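Local coordinates for protein Amy13K (PDB 6B3P) that binds maltooligosaccharides, and probably starch, through two family 26 carbohydrate-binding modules of a cell-surface alpha-amylase, at residues 36-41 and 97-102; 68-73 and 85-90; 164-169 and 175-180. All coordinates share one frame; numbering follows the deposited sequence.

Contact 1. Residues 36-41 and 97-102; sequences TATAGH and ADWKYV. With FMT (formic acid), chain U; EDO (1,2-ethanediol), chain J.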
loop_
_atom_site.group_PDB
_atom_site.type_symbol
_atom_site.label_atom_id
_atom_site.label_comp_id
_atom_site.label_asym_id
_atom_site.label_seq_id
_atom_site.Cartn_x
_atom_site.Cartn_y
_atom_site.Cartn_z
ATOM N N THR A 36 -9.937 5.572 3.346
ATOM C CA THR A 36 -10.677 4.314 3.389
ATOM C C THR A 36 -10.480 3.623 4.732
ATOM O O THR A 36 -9.405 3.703 5.326
ATOM C CB THR A 36 -10.235 3.364 2.252
ATOM O OG1 THR A 36 -10.332 4.045 0.996
ATOM C CG2 THR A 36 -11.101 2.106 2.214
ATOM N N ALA A 37 -11.529 2.954 5.205
ATOM C CA ALA A 37 -11.470 2.191 6.450
ATOM C C ALA A 37 -10.254 1.275 6.464
ATOM O O ALA A 37 -10.057 0.471 5.554
ATOM C CB ALA A 37 -12.749 1.380 6.641
ATOM N N THR A 38 -9.438 1.413 7.501
ATOM C CA THR A 38 -8.187 0.676 7.605
ATOM C C THR A 38 -8.437 -0.802 7.889
ATOM O O THR A 38 -9.126 -1.148 8.848
ATOM C CB THR A 38 -7.293 1.263 8.716
ATOM O OG1 THR A 38 -7.157 2.675 8.524
ATOM C CG2 THR A 38 -5.921 0.613 8.705
ATOM N N ALA A 39 -7.867 -1.666 7.053
ATOM C CA ALA A 39 -8.011 -3.108 7.228
ATOM C C ALA A 39 -7.346 -3.558 8.522
ATOM O O ALA A 39 -6.149 -3.351 8.717
ATOM C CB ALA A 39 -7.416 -3.855 6.039
ATOM N N GLY A 40 -8.136 -4.163 9.404
ATOM C CA GLY A 40 -7.615 -4.742 10.629
ATOM C C GLY A 40 -7.490 -3.758 11.779
ATOM O O GLY A 40 -6.893 -4.078 12.806
ATOM N N HIS A 41 -8.054 -2.564 11.613
ATOM C CA HIS A 41 -7.941 -1.519 12.625
ATOM C C HIS A 41 -9.215 -0.687 12.702
ATOM O O HIS A 41 -9.340 0.347 12.045
ATOM C CB HIS A 41 -6.727 -0.633 12.329
ATOM C CG HIS A 41 -5.426 -1.371 12.384
ATOM N ND1 HIS A 41 -4.899 -1.860 13.561
ATOM C CD2 HIS A 41 -4.556 -1.722 11.407
ATOM C CE1 HIS A 41 -3.757 -2.473 13.308
ATOM N NE2 HIS A 41 -3.526 -2.404 12.009
ATOM N N ALA A 97 1.961 0.027 18.604
ATOM C CA ALA A 97 2.628 -1.236 18.912
ATOM C C ALA A 97 2.010 -2.465 18.236
ATOM O O ALA A 97 2.731 -3.356 17.786
ATOM C CB ALA A 97 2.647 -1.440 20.415
ATOM N N ASP A 98 0.681 -2.479 18.158
ATOM C CA ASP A 98 -0.074 -3.642 17.698
ATOM C C ASP A 98 -0.160 -3.759 16.175
ATOM O O ASP A 98 -0.626 -4.774 15.655
ATOM C CB ASP A 98 -1.490 -3.597 18.278
ATOM C CG ASP A 98 -2.241 -2.334 17.887
ATOM O OD1 ASP A 98 -1.871 -1.243 18.373
ATOM O OD2 ASP A 98 -3.202 -2.433 17.097
ATOM N N TRP A 99 0.290 -2.730 15.464
ATOM C CA TRP A 99 0.194 -2.708 14.003
ATOM C C TRP A 99 1.298 -3.549 13.367
ATOM O O TRP A 99 2.436 -3.561 13.841
ATOM C CB TRP A 99 0.271 -1.276 13.470
ATOM C CG TRP A 99 -0.981 -0.470 13.674
ATOM C CD1 TRP A 99 -1.696 -0.339 14.830
ATOM C CD2 TRP A 99 -1.659 0.328 12.692
ATOM N NE1 TRP A 99 -2.775 0.489 14.630
ATOM C CE2 TRP A 99 -2.774 0.912 13.327
ATOM C CE3 TRP A 99 -1.430 0.606 11.341
ATOM C CZ2 TRP A 99 -3.659 1.756 12.655
ATOM C CZ3 TRP A 99 -2.312 1.442 10.675
ATOM C CH2 TRP A 99 -3.410 2.008 11.334
ATOM N N LYS A 100 0.947 -4.254 12.295
ATOM C CA LYS A 100 1.911 -5.012 11.502
ATOM C C LYS A 100 2.120 -4.348 10.147
ATOM O O LYS A 100 1.376 -3.440 9.770
ATOM C CB LYS A 100 1.439 -6.451 11.290
ATOM C CG LYS A 100 1.055 -7.189 12.551
ATOM C CD LYS A 100 2.275 -7.634 13.328
ATOM C CE LYS A 100 1.892 -8.565 14.470
ATOM N NZ LYS A 100 1.152 -9.771 13.994
ATOM N N TYR A 101 3.128 -4.815 9.418
ATOM C CA TYR A 101 3.358 -4.373 8.049
ATOM C C TYR A 101 2.754 -5.373 7.082
ATOM O O TYR A 101 3.278 -6.470 6.895
ATOM C CB TYR A 101 4.850 -4.194 7.786
ATOM C CG TYR A 101 5.423 -3.044 8.567
ATOM C CD1 TYR A 101 5.935 -3.235 9.841
ATOM C CD2 TYR A 101 5.423 -1.760 8.044
ATOM C CE1 TYR A 101 6.449 -2.183 10.565
ATOM C CE2 TYR A 101 5.931 -0.699 8.761
ATOM C CZ TYR A 101 6.441 -0.916 10.023
ATOM O OH TYR A 101 6.955 0.136 10.744
ATOM N N VAL A 102 1.645 -4.974 6.471
ATOM C CA VAL A 102 0.873 -5.851 5.600
ATOM C C VAL A 102 1.052 -5.431 4.150
ATOM O O VAL A 102 0.524 -4.406 3.718
ATOM C CB VAL A 102 -0.622 -5.826 5.963
ATOM C CG1 VAL A 102 -1.394 -6.847 5.136
ATOM C CG2 VAL A 102 -0.806 -6.091 7.443
HETATM C C FMT U . -5.256 -0.747 5.109
HETATM O O1 FMT U . -6.365 -0.688 4.585
HETATM O O2 FMT U . -4.563 0.256 5.261
HETATM C C1 EDO J . -3.191 -6.003 11.207
HETATM O O1 EDO J . -2.013 -5.565 11.898
HETATM C C2 EDO J . -2.839 -7.173 10.296
HETATM O O2 EDO J . -2.359 -8.284 11.061
HETATM O O HOH W 1 -1.372 -3.443 10.487
#
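The imidazole of His41 lies flat over the indole of Trp99. This is a face-to-face stack: the centroids of the His41 ring and the five-membered ring of Trp99 are 3.5 Å apart, and the planes differ by 9°. The closest atoms, His41 CE1 and Trp99 CD1, are 3.3 Å apart. CG of His41 is anti to the carbonyl carbon (chi1 -63°), which carries the ring across to the indole. At the far end of the indole, CG2 of Thr38 approaches CH2 of Trp99 at 3.9 Å. OG1 of Thr38 is hydrogen-bonded to Thr46 OG1. Trp44 and Trp86 meet Trp99 edge-to-face, and the indole is buried.

The NE2 edge of His41 is looser and wet. A water lies in the plane of the His41 ring, 2.8 Å from its NE2. The same water donates a hydrogen bond to Lys100 O, also at 2.8 Å. It bridges the segments, which share no direct hydrogen bond. An ethanediol O1 binds this water and accepts a bond from Lys100 N. Formic acid accepts a nearly straight bond from Ala39 N. Both small molecules probably come from the crystallisation liquor. Thr38 to His41 form a type II beta turn, with Gly40 at positive phi. The arrangement is a beta-hairpin turn between strands 33-37 and 44-50, stacked on the segment that leads into strand 101-108, probably the link between the two starch-binding modules.

Contact 2. Residues 68-73 and 85-90; sequences NQLKDV and YWFDGS. With GLC (alpha-D-glucopyranose), chain C.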
loop_
_atom_site.group_PDB
_atom_site.type_symbol
_atom_site.label_atom_id
_atom_site.label_comp_id
_atom_site.label_asym_id
_atom_site.label_seq_id
_atom_site.Cartn_x
_atom_site.Cartn_y
_atom_site.Cartn_z
ATOM N N ASN A 68 -16.905 20.219 8.588
ATOM C CA ASN A 68 -16.004 20.143 9.737
ATOM C C ASN A 68 -14.587 19.727 9.368
ATOM O O ASN A 68 -14.382 18.807 8.578
ATOM C CB ASN A 68 -16.572 19.176 10.772
ATOM C CG ASN A 68 -17.971 19.553 11.201
ATOM O OD1 ASN A 68 -18.946 18.897 10.839
ATOM N ND2 ASN A 68 -18.077 20.624 11.973
ATOM N N GLN A 69 -13.614 20.412 9.959
ATOM C CA GLN A 69 -12.208 20.126 9.710
ATOM C C GLN A 69 -11.365 20.416 10.944
ATOM O O GLN A 69 -11.700 21.287 11.749
ATOM C CB GLN A 69 -11.698 20.957 8.537
ATOM C CG GLN A 69 -11.601 22.425 8.869
ATOM C CD GLN A 69 -11.383 23.291 7.651
ATOM O OE1 GLN A 69 -12.233 23.370 6.759
ATOM N NE2 GLN A 69 -10.232 23.949 7.606
ATOM N N LEU A 70 -10.261 19.690 11.074
ATOM C CA LEU A 70 -9.304 19.934 12.141
ATOM C C LEU A 70 -8.310 21.009 11.720
ATOM O O LEU A 70 -8.210 21.355 10.543
ATOM C CB LEU A 70 -8.571 18.644 12.507
ATOM C CG LEU A 70 -9.464 17.440 12.814
ATOM C CD1 LEU A 70 -8.614 16.253 13.235
ATOM C CD2 LEU A 70 -10.498 17.768 13.886
ATOM N N LYS A 71 -7.577 21.532 12.695
ATOM C CA LYS A 71 -6.572 22.557 12.449
ATOM C C LYS A 71 -5.422 22.008 11.601
ATOM O O LYS A 71 -5.072 20.832 11.701
ATOM C CB LYS A 71 -6.042 23.086 13.780
ATOM C CG LYS A 71 -5.465 24.484 13.725
ATOM C CD LYS A 71 -4.537 24.718 14.902
ATOM C CE LYS A 71 -4.015 26.142 14.938
ATOM N NZ LYS A 71 -3.075 26.346 16.073
ATOM N N ASP A 72 -4.840 22.867 10.769
ATOM C CA ASP A 72 -3.727 22.478 9.902
ATOM C C ASP A 72 -2.541 21.943 10.699
ATOM O O ASP A 72 -2.220 22.471 11.763
ATOM C CB ASP A 72 -3.251 23.667 9.060
ATOM C CG ASP A 72 -4.385 24.401 8.377
ATOM O OD1 ASP A 72 -5.473 24.527 8.977
ATOM O OD2 ASP A 72 -4.178 24.864 7.236
ATOM N N VAL A 73 -1.895 20.902 10.176
ATOM C CA VAL A 73 -0.605 20.455 10.700
ATOM C C VAL A 73 0.400 20.287 9.561
ATOM O O VAL A 73 0.027 19.973 8.429
ATOM C CB VAL A 73 -0.714 19.127 11.481
ATOM C CG1 VAL A 73 -1.634 19.293 12.683
ATOM C CG2 VAL A 73 -1.194 17.991 10.581
ATOM N N TYR A 85 2.274 8.586 8.574
ATOM C CA TYR A 85 1.799 9.327 9.736
ATOM C C TYR A 85 0.600 8.638 10.374
ATOM O O TYR A 85 -0.205 8.006 9.690
ATOM C CB TYR A 85 1.415 10.757 9.348
ATOM C CG TYR A 85 2.575 11.632 8.931
ATOM C CD1 TYR A 85 3.323 12.323 9.873
ATOM C CD2 TYR A 85 2.911 11.778 7.592
ATOM C CE1 TYR A 85 4.381 13.128 9.494
ATOM C CE2 TYR A 85 3.964 12.580 7.203
ATOM C CZ TYR A 85 4.696 13.253 8.157
ATOM O OH TYR A 85 5.748 14.055 7.772
ATOM N N TRP A 86 0.497 8.769 11.693
ATOM C CA TRP A 86 -0.696 8.372 12.431
ATOM C C TRP A 86 -1.244 9.584 13.170
ATOM O O TRP A 86 -0.505 10.250 13.894
ATOM C CB TRP A 86 -0.387 7.252 13.426
ATOM C CG TRP A 86 -0.078 5.928 12.789
ATOM C CD1 TRP A 86 -0.943 4.890 12.596
ATOM C CD2 TRP A 86 1.185 5.498 12.267
ATOM N NE1 TRP A 86 -0.296 3.844 11.986
ATOM C CE2 TRP A 86 1.009 4.191 11.772
ATOM C CE3 TRP A 86 2.445 6.093 12.169
ATOM C CZ2 TRP A 86 2.048 3.469 11.189
ATOM C CZ3 TRP A 86 3.476 5.373 11.587
ATOM C CH2 TRP A 86 3.271 4.075 11.106
ATOM N N PHE A 87 -2.527 9.881 12.981
ATOM C CA PHE A 87 -3.150 10.979 13.708
ATOM C C PHE A 87 -4.194 10.451 14.682
ATOM O O PHE A 87 -5.252 9.971 14.284
ATOM C CB PHE A 87 -3.783 11.990 12.754
ATOM C CG PHE A 87 -4.071 13.311 13.399
ATOM C CD1 PHE A 87 -5.188 13.474 14.205
ATOM C CD2 PHE A 87 -3.216 14.384 13.220
ATOM C CE1 PHE A 87 -5.453 14.685 14.813
ATOM C CE2 PHE A 87 -3.476 15.603 13.824
ATOM C CZ PHE A 87 -4.596 15.752 14.621
ATOM N N ASP A 88 -3.863 10.552 15.964
ATOM C CA ASP A 88 -4.715 10.089 17.049
ATOM C C ASP A 88 -4.573 11.075 18.205
ATOM O O ASP A 88 -3.861 10.816 19.175
ATOM C CB ASP A 88 -4.322 8.666 17.471
ATOM C CG ASP A 88 -5.212 8.105 18.567
ATOM O OD1 ASP A 88 -6.256 8.717 18.860
ATOM O OD2 ASP A 88 -4.874 7.038 19.123
ATOM N N GLY A 89 -5.242 12.218 18.082
ATOM C CA GLY A 89 -5.103 13.294 19.044
ATOM C C GLY A 89 -4.024 14.282 18.648
ATOM O O GLY A 89 -4.031 15.434 19.084
ATOM N N SER A 90 -3.093 13.826 17.818
ATOM C CA SER A 90 -1.975 14.650 17.373
ATOM C C SER A 90 -1.188 13.902 16.306
ATOM O O SER A 90 -1.364 12.698 16.130
ATOM C CB SER A 90 -1.063 15.014 18.547
ATOM O OG SER A 90 -0.473 13.852 19.104
HETATM C C1 GLC C . -12.142 25.083 2.151
HETATM C C2 GLC C . -11.589 24.786 3.530
HETATM C C3 GLC C . -10.341 25.629 3.747
HETATM C C4 GLC C . -9.343 25.445 2.621
HETATM C C5 GLC C . -10.014 25.662 1.285
HETATM C C6 GLC C . -9.017 25.394 0.169
HETATM O O2 GLC C . -12.566 25.000 4.522
HETATM O O3 GLC C . -9.728 25.303 4.953
HETATM O O4 GLC C . -8.257 26.322 2.790
HETATM O O5 GLC C . -11.127 24.829 1.196
HETATM O O6 GLC C . -9.571 25.405 -1.112
#
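Leu70 and Val73 both reach the ring of Phe87, while Gln69 before them serves the sugar. Gln69 has its CG between the backbone N and the carbonyl carbon (chi1 70°), and the chain runs extended from there to the amide. Both ends of that amide are used. OE1 of Gln69 accepts a hydrogen bond from O2 of the glucose at 2.8 Å. NE2 of Gln69 donates to O3 of the same glucose at 3.0 Å, with an angle of 165°. This two-pronged grip on neighbouring hydroxyls fixes the rotation of the amide. Trp30 and Ile60, also of the glycan pocket, touch the Gln69 side chain.

Leu70 points toward the other segment. Its CD1 comes in obliquely to the Phe87 ring, 3.9 Å from CE1 of Phe87. The backbone of Leu70 is hydrogen-bonded to Leu61 of strand 57-62. The loop leads from this strand to the edge strand 73-75 of the beta-sandwich fold of a family 26 module, with a sugar-binding residue followed at once by a packing residue.

Asp72 turns back to the glycan side. It touches a bound glucose, and its OD2 is hydrogen-bonded to the OH of the pocket residue Tyr20, consistent with Asp72 holding that hydroxyl in place.

Val73 begins strand 73-75, the outermost strand on its side of the sheet. Unlike the leucine methyl, CG1 of Val73 stands at the ring edge, 4.3 Å from CE2 of Phe87. Ser90 C lies 3.7 Å above the plane of the Phe87 ring, toward its rim.

Contact 3. Residues 164-169 and 175-180; sequences SCIFNN and TDNIDV. With GLC (alpha-D-glucopyranose), chain D.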
loop_
_atom_site.group_PDB
_atom_site.type_symbol
_atom_site.label_atom_id
_atom_site.label_comp_id
_atom_site.label_asym_id
_atom_site.label_seq_id
_atom_site.Cartn_x
_atom_site.Cartn_y
_atom_site.Cartn_z
ATOM N N SER A 164 11.739 -9.914 -1.608
ATOM C CA SER A 164 11.568 -10.173 -3.029
ATOM C C SER A 164 10.619 -11.337 -3.235
ATOM O O SER A 164 10.471 -12.182 -2.354
ATOM C CB SER A 164 12.914 -10.469 -3.689
ATOM O OG SER A 164 13.859 -9.453 -3.406
ATOM N N CYS A 165 9.971 -11.381 -4.394
ATOM C CA CYS A 165 9.099 -12.501 -4.713
ATOM C C CYS A 165 8.974 -12.722 -6.218
ATOM O O CYS A 165 9.372 -11.880 -7.022
ATOM C CB CYS A 165 7.711 -12.296 -4.101
ATOM S SG CYS A 165 6.759 -10.956 -4.844
ATOM N N ILE A 166 8.425 -13.879 -6.578
ATOM C CA ILE A 166 8.235 -14.266 -7.969
ATOM C C ILE A 166 6.883 -14.946 -8.126
ATOM O O ILE A 166 6.538 -15.829 -7.340
ATOM C CB ILE A 166 9.346 -15.231 -8.450
ATOM C CG1 ILE A 166 10.710 -14.540 -8.436
ATOM C CG2 ILE A 166 9.046 -15.759 -9.856
ATOM C CD1 ILE A 166 11.868 -15.507 -8.538
ATOM N N PHE A 167 6.119 -14.537 -9.135
ATOM C CA PHE A 167 4.878 -15.223 -9.476
ATOM C C PHE A 167 5.170 -16.245 -10.570
ATOM O O PHE A 167 5.966 -15.978 -11.466
ATOM C CB PHE A 167 3.806 -14.230 -9.928
ATOM C CG PHE A 167 3.301 -13.338 -8.826
ATOM C CD1 PHE A 167 2.297 -13.770 -7.973
ATOM C CD2 PHE A 167 3.827 -12.069 -8.644
ATOM C CE1 PHE A 167 1.827 -12.954 -6.959
ATOM C CE2 PHE A 167 3.362 -11.249 -7.629
ATOM C CZ PHE A 167 2.361 -11.692 -6.787
ATOM N N ASN A 168 4.537 -17.413 -10.492
ATOM C CA ASN A 168 4.792 -18.485 -11.452
ATOM C C ASN A 168 3.660 -19.508 -11.486
ATOM O O ASN A 168 2.740 -19.450 -10.669
ATOM C CB ASN A 168 6.112 -19.191 -11.123
ATOM C CG ASN A 168 6.045 -19.985 -9.833
ATOM O OD1 ASN A 168 5.554 -21.114 -9.809
ATOM N ND2 ASN A 168 6.551 -19.403 -8.753
ATOM N N ASN A 169 3.737 -20.439 -12.435
ATOM C CA ASN A 169 2.738 -21.499 -12.569
ATOM C C ASN A 169 3.313 -22.891 -12.320
ATOM O O ASN A 169 2.637 -23.894 -12.549
ATOM C CB ASN A 169 2.092 -21.450 -13.961
ATOM C CG ASN A 169 3.090 -21.666 -15.089
ATOM O OD1 ASN A 169 4.272 -21.922 -14.859
ATOM N ND2 ASN A 169 2.608 -21.564 -16.324
ATOM N N THR A 175 7.725 -14.678 -13.383
ATOM C CA THR A 175 8.085 -13.270 -13.524
ATOM C C THR A 175 9.575 -13.067 -13.284
ATOM O O THR A 175 10.269 -13.974 -12.823
ATOM C CB THR A 175 7.305 -12.380 -12.529
ATOM O OG1 THR A 175 7.671 -12.721 -11.186
ATOM C CG2 THR A 175 5.805 -12.555 -12.699
ATOM N N ASP A 176 10.061 -11.871 -13.597
ATOM C CA ASP A 176 11.364 -11.432 -13.116
ATOM C C ASP A 176 11.325 -11.379 -11.598
ATOM O O ASP A 176 10.252 -11.441 -10.995
ATOM C CB ASP A 176 11.731 -10.050 -13.663
ATOM C CG ASP A 176 11.941 -10.044 -15.162
ATOM O OD1 ASP A 176 12.451 -11.047 -15.699
ATOM O OD2 ASP A 176 11.605 -9.023 -15.801
ATOM N N ASN A 177 12.491 -11.254 -10.980
ATOM C CA ASN A 177 12.548 -10.938 -9.563
ATOM C C ASN A 177 11.816 -9.637 -9.281
ATOM O O ASN A 177 12.120 -8.611 -9.889
ATOM C CB ASN A 177 13.986 -10.809 -9.088
ATOM C CG ASN A 177 14.712 -12.132 -9.045
ATOM O OD1 ASN A 177 14.207 -13.160 -9.503
ATOM N ND2 ASN A 177 15.915 -12.106 -8.491
ATOM N N ILE A 178 10.859 -9.683 -8.362
ATOM C CA ILE A 178 10.149 -8.485 -7.931
ATOM C C ILE A 178 10.726 -8.016 -6.603
ATOM O O ILE A 178 10.567 -8.685 -5.588
ATOM C CB ILE A 178 8.637 -8.741 -7.779
ATOM C CG1 ILE A 178 8.046 -9.265 -9.090
ATOM C CG2 ILE A 178 7.919 -7.462 -7.351
ATOM C CD1 ILE A 178 6.773 -10.051 -8.903
ATOM N N ASP A 179 11.397 -6.869 -6.617
ATOM C CA ASP A 179 11.985 -6.313 -5.404
ATOM C C ASP A 179 10.985 -5.393 -4.716
ATOM O O ASP A 179 10.717 -4.286 -5.184
ATOM C CB ASP A 179 13.277 -5.559 -5.721
ATOM C CG ASP A 179 14.347 -6.458 -6.315
ATOM O OD1 ASP A 179 14.298 -7.686 -6.083
ATOM O OD2 ASP A 179 15.241 -5.933 -7.008
ATOM N N VAL A 180 10.437 -5.865 -3.601
ATOM C CA VAL A 180 9.385 -5.148 -2.890
ATOM C C VAL A 180 9.968 -4.194 -1.854
ATOM O O VAL A 180 10.590 -4.623 -0.882
ATOM C CB VAL A 180 8.415 -6.131 -2.192
ATOM C CG1 VAL A 180 7.326 -5.382 -1.423
ATOM C CG2 VAL A 180 7.796 -7.076 -3.214
HETATM C C1 GLC D . 14.946 -17.102 -7.177
HETATM C C2 GLC D . 15.594 -15.929 -7.858
HETATM C C3 GLC D . 17.049 -15.832 -7.474
HETATM C C4 GLC D . 17.200 -15.838 -5.979
HETATM C C5 GLC D . 16.522 -17.053 -5.404
HETATM C C6 GLC D . 16.636 -17.098 -3.896
HETATM O O2 GLC D . 15.430 -16.042 -9.247
HETATM O O3 GLC D . 17.591 -14.650 -7.974
HETATM O O4 GLC D . 18.577 -15.753 -5.633
HETATM O O5 GLC D . 15.171 -17.034 -5.788
HETATM O O6 GLC D . 16.087 -18.259 -3.328
#
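Thr175 faces Phe167 and pins the turn end of this beta hairpin, where the loop comes back toward strand 178-180. Its CB is 4.0 Å from Phe167 O. From there OG1 sits between the backbone N and the carbonyl carbon (chi1 64°). It accepts a hydrogen bond from Phe167 N at 3.1 Å and donates one to Asp176 O at 2.9 Å. CG2 of Thr175 lies against Phe167 O and the CB of Phe167. The backbone adds Thr175 N to Phe167 O, at 2.9 Å. A valine here would probably leave Phe167 N without its acceptor and Asp176 O without the hydroxyl donor.

Further along, Cys165 and Ile178 are an antiparallel hydrogen-bonded pair, linked both ways. On their side of the sheet CD1 of Ile178 meets the ring edge of Phe167, 3.6 Å from its CD2.

On the sugar side, CD1 of Ile166 lies 3.5 Å from OD1 of Asn177. That OD1 accepts a bond from glucose O2, and Asn177 ND2 donates to glucose O3 at 3.1 Å. The paired acceptor and donor of Asn177 suit two neighbouring hydroxyls of a glucose, and the hairpin bonds probably keep that carboxamide in place.

In the fold
Contact 2 is nested inside the loop that contact 1 closes. Both reach the same sheet of the first half, and their centres are 18 Å apart. They touch where Trp99 CZ3 lies 3.4 Å from Trp86 NE1. Contact 3 follows in series, in an antiparallel sheet of the second half, with strands 163-168 and 178-180. Its centre is 25 Å from that of contact 1 and 38 Å from that of contact 2. Contacts 2 and 3 lie on opposite sides of the chain's centre, and each holds residues of a separate glycan pocket. Contact 1 lies between them, probably where the modules join. Two well-separated pockets could let one chain hold starch at two places.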